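Local coordinates for replicative DNA helicase (Helicobacter pylori, PDB 3GXV), which probably unwinds duplex DNA at the replication fork as an ATP-driven hexamer and interacts with primase through its N-terminal domain, at residues L53-E57 and E58-I62. Residues are numbered along the deposited sequence; the frame is centred on the assembly and turned at random.
Sequences LKLHE and EDCPI
L55 and C60 meet where helix 43-57 gives way to a loop, and they illustrate how a Schellman motif closes a helix with both backbone and side chains. The amide N of C60 lies 2.8 Å from the carbonyl O of L55, nearly in line with the carbonyl bond (C=O...N 167°), although the N-H itself bends to 142°. A second, weak bond runs from D59 N to H56 O at 3.3 Å. D59, which donates this second bond, is the C-prime residue, and its positive phi of 57° turns the chain back; E58 N contributes long, weak bonds to the carbonyls of K54 and L55.

Apolar contact follows the reversal. The CD2 branch of L55 rests 4.0 Å from C60 CB and as near to the sulfur, while CD1 reaches toward the carbonyl of P61. Lower on the same side chain, L55 CB lies 4.1 Å from I62 CG1. On the outer side, K54 and E58 run alongside each other, with E58 OE2 3.3 Å from K54 CG; bends at chi3 and chi4 take the lysine NZ elsewhere, 6.3 Å from that oxygen, and no salt bridge forms.

Farther out, F66 and I67 of helix 64-69 pack on L55, F66 also touches C60, and P61 meets P43 of the second subunit. The turn thus joins two helices of the DnaB N-terminal domain through buried aliphatic and thiol groups, its acidic side chains left at the exposed surface.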
loop_
_atom_site.group_PDB
_atom_site.type_symbol
_atom_site.label_atom_id
_atom_site.label_comp_id
_atom_site.label_asym_id
_atom_site.label_seq_id
_atom_site.Cartn_x
_atom_site.Cartn_y
_atom_site.Cartn_z
ATOM N N LEU B 53 4.280 2.049 -9.796
ATOM C CA LEU B 53 5.713 2.336 -9.767
ATOM C C LEU B 53 5.928 3.702 -9.135
ATOM O O LEU B 53 6.834 3.880 -8.326
ATOM C CB LEU B 53 6.295 2.335 -11.184
ATOM C CG LEU B 53 6.269 1.004 -11.941
ATOM C CD1 LEU B 53 6.838 1.214 -13.347
ATOM C CD2 LEU B 53 7.064 -0.054 -11.178
ATOM N N LYS B 54 5.087 4.661 -9.516
ATOM C CA LYS B 54 5.173 6.019 -8.980
ATOM C C LYS B 54 4.843 6.060 -7.483
ATOM O O LYS B 54 5.539 6.719 -6.714
ATOM C CB LYS B 54 4.241 6.961 -9.756
ATOM C CG LYS B 54 4.036 8.317 -9.097
ATOM C CD LYS B 54 3.535 9.381 -10.064
ATOM C CE LYS B 54 2.326 8.938 -10.876
ATOM N NZ LYS B 54 2.673 7.917 -11.908
ATOM N N LEU B 55 3.798 5.344 -7.075
ATOM C CA LEU B 55 3.400 5.299 -5.671
ATOM C C LEU B 55 4.450 4.662 -4.773
ATOM O O LEU B 55 4.566 5.015 -3.605
ATOM C CB LEU B 55 2.091 4.525 -5.502
ATOM C CG LEU B 55 0.784 5.183 -5.935
ATOM C CD1 LEU B 55 -0.376 4.200 -5.741
ATOM C CD2 LEU B 55 0.568 6.465 -5.119
ATOM N N HIS B 56 5.212 3.723 -5.320
ATOM C CA HIS B 56 6.233 3.024 -4.547
ATOM C C HIS B 56 7.520 3.827 -4.403
ATOM O O HIS B 56 8.328 3.565 -3.508
ATOM C CB HIS B 56 6.540 1.673 -5.195
ATOM C CG HIS B 56 7.211 0.699 -4.277
ATOM N ND1 HIS B 56 8.536 0.346 -4.401
ATOM C CD2 HIS B 56 6.727 -0.010 -3.230
ATOM C CE1 HIS B 56 8.842 -0.541 -3.472
ATOM N NE2 HIS B 56 7.761 -0.774 -2.747
ATOM N N GLU B 57 7.714 4.787 -5.301
ATOM C CA GLU B 57 8.896 5.637 -5.278
ATOM C C GLU B 57 8.705 6.725 -4.240
ATOM O O GLU B 57 9.658 7.390 -3.833
ATOM C CB GLU B 57 9.120 6.272 -6.649
ATOM C CG GLU B 57 9.992 5.449 -7.571
ATOM C CD GLU B 57 11.390 5.269 -7.019
ATOM O OE1 GLU B 57 12.109 6.283 -6.869
ATOM O OE2 GLU B 57 11.765 4.113 -6.727
ATOM N N GLU B 58 7.457 6.889 -3.823
ATOM C CA GLU B 58 7.083 7.887 -2.836
ATOM C C GLU B 58 6.727 7.186 -1.543
ATOM O O GLU B 58 6.229 7.807 -0.608
ATOM C CB GLU B 58 5.881 8.678 -3.330
ATOM C CG GLU B 58 6.167 9.562 -4.515
ATOM C CD GLU B 58 4.899 10.017 -5.188
ATOM O OE1 GLU B 58 3.932 10.332 -4.463
ATOM O OE2 GLU B 58 4.872 10.065 -6.436
ATOM N N ASP B 59 6.982 5.884 -1.512
ATOM C CA ASP B 59 6.706 5.050 -0.350
ATOM C C ASP B 59 5.239 5.099 0.074
ATOM O O ASP B 59 4.903 4.861 1.240
ATOM C CB ASP B 59 7.630 5.450 0.803
ATOM C CG ASP B 59 9.106 5.423 0.400
ATOM O OD1 ASP B 59 9.982 5.664 1.255
ATOM O OD2 ASP B 59 9.390 5.161 -0.786
ATOM N N CYS B 60 4.362 5.401 -0.881
ATOM C CA CYS B 60 2.931 5.444 -0.600
ATOM C C CYS B 60 2.351 4.062 -0.873
ATOM O O CYS B 60 2.709 3.406 -1.854
ATOM C CB CYS B 60 2.217 6.477 -1.479
ATOM S SG CYS B 60 0.439 6.621 -1.109
ATOM N N PRO B 61 1.449 3.595 -0.004
ATOM C CA PRO B 61 0.873 2.274 -0.229
ATOM C C PRO B 61 0.259 2.132 -1.623
ATOM O O PRO B 61 -0.161 3.111 -2.234
ATOM C CB PRO B 61 -0.173 2.168 0.879
ATOM C CG PRO B 61 0.405 2.996 1.987
ATOM C CD PRO B 61 0.942 4.192 1.247
ATOM N N ILE B 62 0.232 0.908 -2.135
ATOM C CA ILE B 62 -0.382 0.662 -3.428
ATOM C C ILE B 62 -1.681 -0.058 -3.124
ATOM O O ILE B 62 -1.693 -1.264 -2.918
ATOM C CB ILE B 62 0.482 -0.237 -4.313
ATOM C CG1 ILE B 62 1.747 0.514 -4.723
ATOM C CG2 ILE B 62 -0.332 -0.701 -5.522
ATOM C CD1 ILE B 62 2.789 -0.348 -5.435
#